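Local coordinates for protein Bug27 (Bordetella pertussis, PDB 2QPQ) that probably binds a small solute in the periplasm, as a Venus-flytrap protein of the Bug (TctC) family related to tripartite tricarboxylate transporter receptors, at residues A[14-19]-A[72-77]; A[134-137]-A[141-144]; A[148-151]-A[156-159]; A[160-165]-A[169-174]; A[223-228]-A[286-291]. All blocks are in the same frame, centred on the assembly; numbering follows the deposited sequence.

Contact 1 of 5, residues A[14-19]-A[72-77]; sequences VTFPPG and NSSFAV
Phe16 brings the CD1-CE1-CZ side of its ring obliquely against Asn72 and Ser74, and these three residues account for most of the 154 Å² buried here. Ring atom CZ of Phe16 lies 3.3 Å from Ser74 OG, and CE1 of Phe16 is 3.6 Å from Ser74 CB, so the far end of the ring rests on Ser74, near the beginning of helix 74-81. The Asn72 amide crosses the Phe16 side chain at about a right angle, with ring and amide planes 44° apart and Asn72 CG 4.1 Å from Phe16 CE1. Phe16 reaches them with CG anti to its carbonyl carbon (chi1 -81°).

A water forms the polar bridge between the segments: it donates to Thr15 OG1 (2.8 Å) and accepts from Asn72 N (2.8 Å), lying in the plane of the Phe16 ring at its edge. Thr15 OG1 is further bonded to Met70 O. A citrate, probably from the crystallisation liquor, sits about 4 Å from the Asn72 side chain, consistent with a ligand pocket. The contact thus joins the loop between strand 10-14 and helix 21-35 to the junction of strand 67-72 with helix 74-81, beside strand 227-235 and Pro141 of helix 141-153.

Contact 2 of 5, residues A[134-137]-A[141-144]; sequences GSCG and PQHL
Ser135 and His143 meet where the end of strand 132-135 passes the first turn of helix 141-153, their CA atoms 5.3 Å apart. Van der Waals packing carries the contact, with no hydrogen bond crossing between the segments. Ser135 CB lies 3.6 Å from His143 N, while Gly137 O approaches His143 CB to 3.2 Å, so the helix backbone sits close against the loop. Further along, the bent Gln142 chain (chi2 70°) lies over Cys136: its CG is 3.9 Å from Cys136 SG.

Polar bonds hold each side in place separately. Gly137 N donates to Ser135 OG at 3.0 Å, an ST turn, though the serine oxygen is crowded in the model and its position less sure. Gln142 NE2 is gripped by two oxygens, Gln228 OE1 and Ser104 OG, which fixes the amide's rotation. The side chain of Gln142 is about 3 Å from a bound citrate, probably from the crystallisation liquor. His143 points its ring away from Ser135, with CG anti to the backbone N (chi1 176°); ND1 bonds Gly139 N and the ring stacks on His159.

Covalently, Cys136 is tied by a disulfide to Cys165. Strand 132-135, helix 141-153 and strand 158-161 form a beta-alpha-beta unit, entered here through the loop 136-140; strand 180-183 lies alongside Gln142, and helices 74-81 and 275-296 pack against Leu144.

Contact 3 of 5, residues A[148-151]-A[156-159]; sequences LLNV and HMVH
Leu149 is the first residue of segment 148-151 to touch its partner, meeting Met157 methyl to methyl: Leu149 CD2 lies 4.0 Å from Met157 CE. Two torsions bring those methyls together. The leucine has CG anti to the backbone N (chi1 -175°), and the methionine runs straight through chi2 before bending at chi3 (-57°), a turn that folds CE back toward the helix. This is the apolar half of the contact.

Next comes Asn150, whose CA is 5.8 Å from that of His156, the shortest CA separation between the segments. Its side chain projects from the helix onto the backbone entering the strand and buries more area than any other residue here. Asn150 CG lies 3.7 Å from Met157 N and 3.8 Å from Met157 O, so the amide end faces both backbone polar groups of that residue. The Met157 chain runs past this amide, with its CE 4.2 Å from Asn150 CG, so that one methionine chain packs on both the leucine and the asparagine.

His156 turns its CB away from the helix, and its ND1 is bonded to Lys125 O.

The contact closes the second half of a beta-alpha-beta crossover: helix 141-153 leads through a short loop into strand 158-161, which pairs in parallel with strand 132-135. Helix 117-123 adds Leu120 against Met157 and Met121 against Leu149, and helix 275-296 packs on Leu148 and Val151 of helix 141-153.

Contact 4 of 5, residues A[160-165]-A[169-174]; sequences VPYKGC and LNDVLG
Tyr162 OH donates to Asp171 OD2 over a very short 2.5 Å, the polar link between the end of strand 158-161 and the helix that follows it. The setting is a beta-alpha-beta crossover of the alpha/beta fold: strand 158-161, helix 165-173 and strand 180-183, the two strands lying parallel with strand 132-135 between them. The acceptor oxygen lies in the plane of the tyrosine ring at its edge, while the carboxylate is turned 82° from that ring. Asp171 holds this pose with chi1 at -96°, displaced from a staggered value. So short a phenol–carboxylate distance is consistent with an ionised aspartate, whose charge would probably strengthen the bond.

The second bond across the segments belongs to the helix itself: Leu169 N donates to Cys165 O at 2.9 Å with an N-H...O angle of 170°, a regular first turn. Gly164 occupies the N-cap position, preceded by an inverse gamma turn centred on Lys163 and marked by a weak bond from Gly164 N to Tyr162 O. Strand and helix are thus separated by a very tight connection, and Tyr162, at its start, can reach across to a residue two turns into the helix.

Outward from these bonds, Ile177 touches Tyr162, and Leu169 packs on Val182, Ser186 and Leu196, placing the helix against strands 180-183 and 196-201 and helix 184-192. At close range, Asp171 CB comes to 3.3 Å from Tyr162 OH, and Leu169 CG lies 3.4 Å from Cys165 O.

Contact 5 of 5, residues A[223-228]-A[286-291]; sequences GYELNQ and IDRFSA
Leu226 brings one methyl against the Phe289 ring: Leu226 CD1 is 3.4 Å from Phe289 CZ and 3.6 Å from Phe289 CE1, an oblique approach at the far end of the ring. Beside this apolar touch, Arg288 reaches out to segment 223-228, its chain extended from CG to NE. A water gathers the polar groups there. It donates to Glu225 OE2 (2.7 Å) and accepts from Asn227 N (2.8 Å) and from Arg288 NH1 (3.2 Å). The opposite charges themselves stand apart, Glu225 OE2 being 4.8 Å from Arg288 NH1, with the water bridging them. The modelled approach of the guanidinium to the Glu225 carbonyl is too short to be trusted.

In the fold, this contact sets the long helix 275-296 against the chain just before and at the start of strand 227-235, a member of the mixed central sheet of this Venus-flytrap protein. Leu226 is positioned by its carbonyl, which takes a hydrogen bond from Thr202 OG1, and by Ala145 of helix 141-153, which touches its side chain. On the helix side, Ala76 and Val77 of helix 74-81 pack against Phe289, while Arg288 has a long, weak ion pair with Asp285 and Asp287 forms a salt bridge with Lys90.

Along the chain the five contacts follow in series, each closing before the next opens. Contacts 2, 3 and 4 trace consecutive steps of one alpha/beta run: contacts 2 and 3 share helix 141-153, their centres 11 Å apart, and contacts 3 and 4 share strand 158-161. Contact 5 touches contacts 1, 2 and 3, bringing helix 275-296 up to them, and contact 1 packs on contact 2 with centres 12 Å apart. Contacts 4 and 5 lie farthest apart, about 23 Å between centres. A bound citrate, probably from the crystallisation liquor, near Asn72, Gln142, Cys165 and Gln228 draws contacts 1, 2, 4 and 5 around one site, consistent with the ligand cleft of a solute-binding protein.

Contact 1 of 5, residues A[14-19]-A[72-77]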
# COMPACT_ATOMS: atom_id res chain seq x y z
N VAL A 14 11.44 8.30 -2.16
CA VAL A 14 10.07 7.87 -1.89
C VAL A 14 9.25 7.85 -3.19
O VAL A 14 9.27 8.82 -3.92
CB VAL A 14 9.38 8.78 -0.84
CG1 VAL A 14 8.09 8.14 -0.39
CG2 VAL A 14 10.30 9.04 0.35
N THR A 15 8.53 6.76 -3.42
CA THR A 15 7.83 6.49 -4.69
C THR A 15 6.47 7.15 -4.72
O THR A 15 5.80 7.14 -5.73
CB THR A 15 7.59 4.97 -4.89
OG1 THR A 15 7.02 4.42 -3.69
CG2 THR A 15 8.90 4.25 -5.27
N PHE A 16 6.06 7.73 -3.60
CA PHE A 16 4.75 8.40 -3.51
C PHE A 16 4.89 9.78 -2.91
O PHE A 16 5.90 10.08 -2.25
CB PHE A 16 3.73 7.49 -2.78
CG PHE A 16 3.13 6.46 -3.70
CD1 PHE A 16 3.85 5.30 -4.03
CD2 PHE A 16 1.91 6.69 -4.33
CE1 PHE A 16 3.34 4.37 -4.94
CE2 PHE A 16 1.40 5.77 -5.24
CZ PHE A 16 2.11 4.61 -5.55
N PRO A 17 3.89 10.65 -3.16
CA PRO A 17 4.09 12.00 -2.70
C PRO A 17 3.81 12.22 -1.20
O PRO A 17 3.21 11.35 -0.55
CB PRO A 17 3.14 12.81 -3.60
CG PRO A 17 2.13 11.92 -4.06
CD PRO A 17 2.61 10.48 -3.89
N PRO A 18 4.22 13.38 -0.66
CA PRO A 18 3.80 13.69 0.72
C PRO A 18 2.30 13.60 0.92
O PRO A 18 1.53 13.87 -0.01
CB PRO A 18 4.28 15.12 0.90
CG PRO A 18 5.50 15.17 0.02
CD PRO A 18 5.05 14.46 -1.22
N GLY A 19 1.90 13.18 2.12
CA GLY A 19 0.48 13.13 2.50
C GLY A 19 -0.00 11.71 2.64
O GLY A 19 -1.07 11.47 3.20
N ASN A 72 5.62 0.90 -1.52
CA ASN A 72 4.52 0.13 -1.00
C ASN A 72 4.12 -0.91 -2.05
O ASN A 72 4.78 -1.04 -3.09
CB ASN A 72 3.36 1.04 -0.59
CG ASN A 72 2.82 1.87 -1.74
OD1 ASN A 72 2.93 3.10 -1.73
ND2 ASN A 72 2.24 1.22 -2.70
N SER A 73 3.08 -1.68 -1.76
CA SER A 73 2.57 -2.72 -2.67
C SER A 73 2.41 -2.30 -4.13
O SER A 73 2.57 -3.13 -5.02
CB SER A 73 1.27 -3.30 -2.12
OG SER A 73 1.56 -4.03 -0.96
N SER A 74 2.11 -1.02 -4.37
CA SER A 74 2.09 -0.45 -5.72
C SER A 74 3.29 -0.90 -6.55
O SER A 74 3.16 -1.19 -7.73
CB SER A 74 2.08 1.09 -5.67
OG SER A 74 0.87 1.61 -5.09
N PHE A 75 4.47 -0.95 -5.92
CA PHE A 75 5.67 -1.43 -6.61
C PHE A 75 5.43 -2.82 -7.24
O PHE A 75 5.91 -3.12 -8.35
CB PHE A 75 6.87 -1.47 -5.63
CG PHE A 75 8.15 -2.00 -6.24
CD1 PHE A 75 9.08 -1.11 -6.80
CD2 PHE A 75 8.41 -3.38 -6.29
CE1 PHE A 75 10.31 -1.60 -7.37
CE2 PHE A 75 9.62 -3.88 -6.90
CZ PHE A 75 10.57 -2.95 -7.40
N ALA A 76 4.73 -3.69 -6.53
CA ALA A 76 4.44 -5.04 -7.06
C ALA A 76 3.32 -5.04 -8.09
O ALA A 76 3.19 -6.00 -8.86
CB ALA A 76 4.17 -6.03 -5.94
N VAL A 77 2.48 -4.00 -8.09
CA VAL A 77 1.40 -3.87 -9.07
C VAL A 77 1.91 -3.38 -10.42
O VAL A 77 1.43 -3.79 -11.49
CB VAL A 77 0.27 -2.90 -8.60
CG1 VAL A 77 -0.84 -2.77 -9.67
CG2 VAL A 77 -0.33 -3.37 -7.28
O HOH W 1 5.83 1.92 -4.16

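Contact 2 of 5, residues A[134-137]-A[141-144]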
# COMPACT_ATOMS: atom_id res chain seq x y z
N GLY A 134 -15.01 4.45 -5.50
CA GLY A 134 -13.79 5.25 -5.62
C GLY A 134 -12.57 4.46 -5.15
O GLY A 134 -12.70 3.48 -4.41
N SER A 135 -11.37 4.83 -5.62
CA SER A 135 -10.14 4.33 -5.03
C SER A 135 -9.13 5.45 -4.94
O SER A 135 -9.38 6.52 -5.44
CB SER A 135 -9.54 3.17 -5.86
OG SER A 135 -8.83 3.70 -6.97
N CYS A 136 -7.97 5.15 -4.34
CA CYS A 136 -6.85 6.06 -4.17
C CYS A 136 -6.06 6.25 -5.50
O CYS A 136 -5.12 7.04 -5.55
CB CYS A 136 -5.93 5.50 -3.02
SG CYS A 136 -6.91 5.52 -1.48
N GLY A 137 -6.47 5.57 -6.58
CA GLY A 137 -5.85 5.80 -7.87
C GLY A 137 -5.85 4.58 -8.78
O GLY A 137 -5.91 3.43 -8.33
N PRO A 141 -3.12 -0.48 -4.96
CA PRO A 141 -3.62 -1.65 -4.28
C PRO A 141 -5.12 -1.49 -3.92
O PRO A 141 -5.84 -2.49 -3.85
CB PRO A 141 -2.76 -1.66 -2.99
CG PRO A 141 -1.46 -1.03 -3.44
CD PRO A 141 -1.95 0.10 -4.29
N GLN A 142 -5.57 -0.26 -3.73
CA GLN A 142 -6.99 0.02 -3.37
C GLN A 142 -7.87 -0.27 -4.58
O GLN A 142 -8.86 -0.99 -4.49
CB GLN A 142 -7.14 1.48 -2.87
CG GLN A 142 -6.55 1.66 -1.47
CD GLN A 142 -5.01 1.58 -1.47
OE1 GLN A 142 -4.38 2.09 -2.36
NE2 GLN A 142 -4.43 0.88 -0.46
N HIS A 143 -7.46 0.27 -5.72
CA HIS A 143 -8.09 -0.12 -7.00
C HIS A 143 -8.12 -1.66 -7.14
O HIS A 143 -9.17 -2.25 -7.38
CB HIS A 143 -7.34 0.54 -8.15
CG HIS A 143 -7.81 0.15 -9.51
ND1 HIS A 143 -7.11 0.47 -10.66
CD2 HIS A 143 -8.90 -0.54 -9.91
CE1 HIS A 143 -7.76 -0.01 -11.71
NE2 HIS A 143 -8.86 -0.62 -11.28
N LEU A 144 -6.98 -2.31 -6.98
CA LEU A 144 -6.95 -3.76 -7.14
C LEU A 144 -7.79 -4.53 -6.10
O LEU A 144 -8.33 -5.58 -6.43
CB LEU A 144 -5.51 -4.27 -7.16
CG LEU A 144 -4.62 -3.88 -8.36
CD1 LEU A 144 -3.42 -4.84 -8.45
CD2 LEU A 144 -5.36 -3.80 -9.67

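Contact 3 of 5, residues A[148-151]-A[156-159]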
# COMPACT_ATOMS: atom_id res chain seq x y z
N LEU A 148 -10.28 -7.24 -7.29
CA LEU A 148 -10.17 -8.58 -6.76
C LEU A 148 -11.50 -9.04 -6.20
O LEU A 148 -11.89 -10.21 -6.37
CB LEU A 148 -9.08 -8.64 -5.67
CG LEU A 148 -8.79 -10.00 -5.01
CD1 LEU A 148 -8.31 -11.04 -6.04
CD2 LEU A 148 -7.77 -9.78 -3.89
N LEU A 149 -12.21 -8.15 -5.53
CA LEU A 149 -13.54 -8.51 -5.07
C LEU A 149 -14.47 -8.86 -6.24
O LEU A 149 -15.21 -9.85 -6.17
CB LEU A 149 -14.14 -7.39 -4.24
CG LEU A 149 -15.51 -7.65 -3.57
CD1 LEU A 149 -15.49 -8.89 -2.67
CD2 LEU A 149 -15.89 -6.42 -2.79
N ASN A 150 -14.44 -8.04 -7.30
CA ASN A 150 -15.24 -8.29 -8.51
C ASN A 150 -14.97 -9.68 -9.07
O ASN A 150 -15.91 -10.40 -9.38
CB ASN A 150 -14.93 -7.30 -9.65
CG ASN A 150 -15.70 -5.97 -9.56
OD1 ASN A 150 -15.31 -5.00 -10.22
ND2 ASN A 150 -16.78 -5.91 -8.77
N VAL A 151 -13.69 -9.99 -9.24
CA VAL A 151 -13.25 -11.27 -9.81
C VAL A 151 -13.63 -12.43 -8.86
O VAL A 151 -14.16 -13.44 -9.32
CB VAL A 151 -11.72 -11.23 -10.14
CG1 VAL A 151 -11.16 -12.61 -10.49
CG2 VAL A 151 -11.43 -10.26 -11.30
N HIS A 156 -19.83 -6.72 -10.37
CA HIS A 156 -19.58 -5.78 -11.46
C HIS A 156 -19.50 -4.31 -11.02
O HIS A 156 -20.08 -3.42 -11.66
CB HIS A 156 -20.62 -6.01 -12.55
CG HIS A 156 -20.57 -7.40 -13.11
ND1 HIS A 156 -21.41 -8.39 -12.67
CD2 HIS A 156 -19.72 -7.98 -13.99
CE1 HIS A 156 -21.11 -9.53 -13.28
NE2 HIS A 156 -20.09 -9.30 -14.09
N MET A 157 -18.79 -4.06 -9.92
CA MET A 157 -18.59 -2.70 -9.44
C MET A 157 -17.70 -1.97 -10.43
O MET A 157 -16.77 -2.58 -10.98
CB MET A 157 -17.90 -2.67 -8.08
CG MET A 157 -18.65 -3.40 -6.98
SD MET A 157 -17.70 -3.29 -5.45
CE MET A 157 -16.13 -4.00 -5.91
N VAL A 158 -17.97 -0.68 -10.62
CA VAL A 158 -17.25 0.14 -11.59
C VAL A 158 -16.27 1.07 -10.87
O VAL A 158 -16.67 1.88 -10.04
CB VAL A 158 -18.22 0.98 -12.44
CG1 VAL A 158 -17.43 2.03 -13.32
CG2 VAL A 158 -19.09 0.05 -13.29
N HIS A 159 -14.99 0.96 -11.22
CA HIS A 159 -13.94 1.72 -10.53
C HIS A 159 -13.92 3.17 -10.99
O HIS A 159 -13.92 3.47 -12.21
CB HIS A 159 -12.59 1.04 -10.78
CG HIS A 159 -11.40 1.85 -10.39
ND1 HIS A 159 -11.19 2.35 -9.12
CD2 HIS A 159 -10.32 2.23 -11.12
CE1 HIS A 159 -10.03 2.99 -9.07
NE2 HIS A 159 -9.49 2.93 -10.27

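Contact 4 of 5, residues A[160-165]-A[169-174]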
# COMPACT_ATOMS: atom_id res chain seq x y z
N VAL A 160 -13.90 4.07 -10.02
CA VAL A 160 -13.74 5.47 -10.32
C VAL A 160 -12.48 5.93 -9.55
O VAL A 160 -12.46 5.91 -8.30
CB VAL A 160 -15.01 6.29 -9.91
CG1 VAL A 160 -14.76 7.81 -10.10
CG2 VAL A 160 -16.33 5.81 -10.67
N PRO A 161 -11.41 6.28 -10.28
CA PRO A 161 -10.18 6.59 -9.58
C PRO A 161 -10.16 8.02 -9.07
O PRO A 161 -10.71 8.92 -9.72
CB PRO A 161 -9.10 6.39 -10.65
CG PRO A 161 -9.83 6.81 -11.95
CD PRO A 161 -11.23 6.32 -11.76
N TYR A 162 -9.49 8.21 -7.93
CA TYR A 162 -9.19 9.54 -7.41
C TYR A 162 -7.69 9.76 -7.31
O TYR A 162 -6.91 8.81 -7.26
CB TYR A 162 -9.83 9.72 -6.01
CG TYR A 162 -11.35 9.86 -6.11
CD1 TYR A 162 -11.94 11.10 -6.08
CD2 TYR A 162 -12.17 8.74 -6.28
CE1 TYR A 162 -13.33 11.24 -6.18
CE2 TYR A 162 -13.57 8.87 -6.40
CZ TYR A 162 -14.12 10.12 -6.36
OH TYR A 162 -15.47 10.28 -6.51
N LYS A 163 -7.29 11.01 -7.21
CA LYS A 163 -5.89 11.34 -7.07
C LYS A 163 -5.50 11.23 -5.58
O LYS A 163 -5.36 12.23 -4.88
CB LYS A 163 -5.66 12.72 -7.66
CG LYS A 163 -4.25 13.01 -8.00
CD LYS A 163 -4.15 14.39 -8.70
CE LYS A 163 -2.82 15.06 -8.41
NZ LYS A 163 -1.62 14.19 -8.54
N GLY A 164 -5.39 10.00 -5.09
CA GLY A 164 -5.05 9.74 -3.71
C GLY A 164 -6.28 9.51 -2.83
O GLY A 164 -7.43 9.70 -3.25
N CYS A 165 -6.02 9.14 -1.59
CA CYS A 165 -7.08 8.78 -0.67
C CYS A 165 -7.87 10.00 -0.18
O CYS A 165 -9.05 9.87 0.13
CB CYS A 165 -6.57 7.96 0.52
SG CYS A 165 -5.83 6.33 0.12
N LEU A 169 -11.91 10.07 -0.22
CA LEU A 169 -12.65 10.28 1.01
C LEU A 169 -13.58 11.49 0.99
O LEU A 169 -14.70 11.41 1.49
CB LEU A 169 -11.67 10.37 2.18
CG LEU A 169 -11.11 9.03 2.68
CD1 LEU A 169 -9.87 9.30 3.57
CD2 LEU A 169 -12.19 8.26 3.41
N ASN A 170 -13.14 12.63 0.43
CA ASN A 170 -14.02 13.77 0.27
C ASN A 170 -15.30 13.45 -0.46
O ASN A 170 -16.38 13.92 -0.06
CB ASN A 170 -13.30 14.94 -0.41
CG ASN A 170 -12.31 15.59 0.49
OD1 ASN A 170 -12.31 15.34 1.70
ND2 ASN A 170 -11.45 16.43 -0.08
N ASP A 171 -15.20 12.67 -1.53
CA ASP A 171 -16.43 12.35 -2.29
C ASP A 171 -17.36 11.32 -1.60
O ASP A 171 -18.60 11.36 -1.78
CB ASP A 171 -16.12 11.84 -3.68
CG ASP A 171 -16.17 12.93 -4.73
OD1 ASP A 171 -16.15 14.13 -4.40
OD2 ASP A 171 -16.21 12.57 -5.91
N VAL A 172 -16.79 10.39 -0.84
CA VAL A 172 -17.64 9.49 -0.07
C VAL A 172 -18.21 10.23 1.15
O VAL A 172 -19.38 10.09 1.46
CB VAL A 172 -16.97 8.10 0.21
CG1 VAL A 172 -15.75 8.24 1.04
CG2 VAL A 172 -17.96 7.12 0.88
N LEU A 173 -17.39 11.06 1.79
CA LEU A 173 -17.85 11.94 2.86
C LEU A 173 -19.02 12.83 2.49
O LEU A 173 -19.90 13.05 3.33
CB LEU A 173 -16.72 12.78 3.45
CG LEU A 173 -15.71 12.07 4.36
CD1 LEU A 173 -14.50 12.97 4.57
CD2 LEU A 173 -16.34 11.63 5.70
N GLY A 174 -19.04 13.31 1.24
CA GLY A 174 -20.12 14.18 0.75
C GLY A 174 -21.20 13.43 -0.01
O GLY A 174 -22.10 14.06 -0.57

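Contact 5 of 5, residues A[223-228]-A[286-291]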
# COMPACT_ATOMS: atom_id res chain seq x y z
N GLY A 223 -10.36 -16.88 0.99
CA GLY A 223 -9.06 -16.70 0.36
C GLY A 223 -8.71 -15.26 -0.04
O GLY A 223 -7.58 -14.97 -0.46
N TYR A 224 -9.67 -14.35 0.10
CA TYR A 224 -9.45 -12.93 -0.22
C TYR A 224 -8.53 -12.28 0.81
O TYR A 224 -8.80 -12.31 1.99
CB TYR A 224 -10.79 -12.19 -0.25
CG TYR A 224 -10.69 -10.73 -0.68
CD1 TYR A 224 -10.07 -9.78 0.14
CD2 TYR A 224 -11.20 -10.31 -1.91
CE1 TYR A 224 -9.94 -8.42 -0.26
CE2 TYR A 224 -11.10 -8.95 -2.30
CZ TYR A 224 -10.47 -8.03 -1.48
OH TYR A 224 -10.38 -6.69 -1.89
N GLU A 225 -7.43 -11.70 0.35
CA GLU A 225 -6.67 -10.76 1.17
C GLU A 225 -5.89 -9.81 0.29
O GLU A 225 -5.41 -10.19 -0.78
CB GLU A 225 -5.75 -11.47 2.18
CG GLU A 225 -4.70 -12.36 1.55
CD GLU A 225 -3.40 -12.32 2.35
OE1 GLU A 225 -3.11 -13.35 3.01
OE2 GLU A 225 -2.71 -11.27 2.34
N LEU A 226 -5.76 -8.57 0.73
CA LEU A 226 -4.90 -7.64 0.01
C LEU A 226 -4.39 -6.58 0.96
O LEU A 226 -4.91 -5.45 1.01
CB LEU A 226 -5.61 -7.05 -1.22
CG LEU A 226 -4.87 -6.05 -2.17
CD1 LEU A 226 -3.38 -6.19 -2.24
CD2 LEU A 226 -5.46 -6.04 -3.57
N ASN A 227 -3.36 -6.95 1.72
CA ASN A 227 -2.74 -6.07 2.69
C ASN A 227 -1.54 -5.33 2.07
O ASN A 227 -0.65 -5.95 1.51
CB ASN A 227 -2.31 -6.91 3.91
CG ASN A 227 -2.40 -6.15 5.22
OD1 ASN A 227 -2.54 -4.93 5.25
ND2 ASN A 227 -2.23 -6.87 6.31
N GLN A 228 -1.53 -4.00 2.16
CA GLN A 228 -0.45 -3.21 1.58
C GLN A 228 0.75 -3.13 2.53
O GLN A 228 0.62 -2.70 3.65
CB GLN A 228 -0.95 -1.82 1.26
CG GLN A 228 0.08 -0.82 0.71
CD GLN A 228 -0.63 0.43 0.22
OE1 GLN A 228 -1.57 0.32 -0.54
NE2 GLN A 228 -0.23 1.59 0.70
N ILE A 286 4.29 -9.55 -7.03
CA ILE A 286 4.43 -9.21 -8.43
C ILE A 286 3.67 -10.25 -9.24
O ILE A 286 2.86 -9.88 -10.11
CB ILE A 286 5.91 -9.15 -8.86
CG1 ILE A 286 6.54 -7.85 -8.33
CG2 ILE A 286 6.01 -9.21 -10.42
CD1 ILE A 286 8.04 -7.72 -8.55
N ASP A 287 3.92 -11.52 -8.95
CA ASP A 287 3.29 -12.63 -9.70
C ASP A 287 1.78 -12.61 -9.54
O ASP A 287 1.04 -12.74 -10.49
CB ASP A 287 3.88 -13.97 -9.23
CG ASP A 287 5.35 -14.17 -9.67
OD1 ASP A 287 5.86 -13.42 -10.56
OD2 ASP A 287 5.99 -15.10 -9.13
N ARG A 288 1.33 -12.43 -8.31
CA ARG A 288 -0.09 -12.46 -7.99
C ARG A 288 -0.84 -11.27 -8.62
O ARG A 288 -1.93 -11.43 -9.19
CB ARG A 288 -0.21 -12.48 -6.47
CG ARG A 288 -1.54 -12.13 -5.93
CD ARG A 288 -1.31 -11.61 -4.53
NE ARG A 288 -2.59 -11.46 -3.89
CZ ARG A 288 -2.80 -10.74 -2.81
NH1 ARG A 288 -1.80 -10.04 -2.26
NH2 ARG A 288 -4.01 -10.72 -2.30
N PHE A 289 -0.25 -10.08 -8.52
CA PHE A 289 -0.92 -8.89 -9.04
C PHE A 289 -0.93 -8.94 -10.54
O PHE A 289 -1.90 -8.53 -11.17
CB PHE A 289 -0.23 -7.60 -8.55
CG PHE A 289 -0.41 -7.36 -7.07
CD1 PHE A 289 -1.55 -7.83 -6.43
CD2 PHE A 289 0.56 -6.69 -6.32
CE1 PHE A 289 -1.74 -7.64 -5.08
CE2 PHE A 289 0.35 -6.44 -4.93
CZ PHE A 289 -0.78 -6.94 -4.32
N SER A 290 0.15 -9.47 -11.13
CA SER A 290 0.22 -9.54 -12.60
C SER A 290 -0.87 -10.44 -13.14
O SER A 290 -1.47 -10.15 -14.19
CB SER A 290 1.60 -10.03 -13.05
OG SER A 290 2.44 -8.88 -13.14
N ALA A 291 -1.13 -11.51 -12.41
CA ALA A 291 -2.20 -12.45 -12.77
C ALA A 291 -3.59 -11.78 -12.74
O ALA A 291 -4.40 -11.92 -13.68
CB ALA A 291 -2.15 -13.66 -11.85
O HOH W 2 -1.90 -9.23 0.84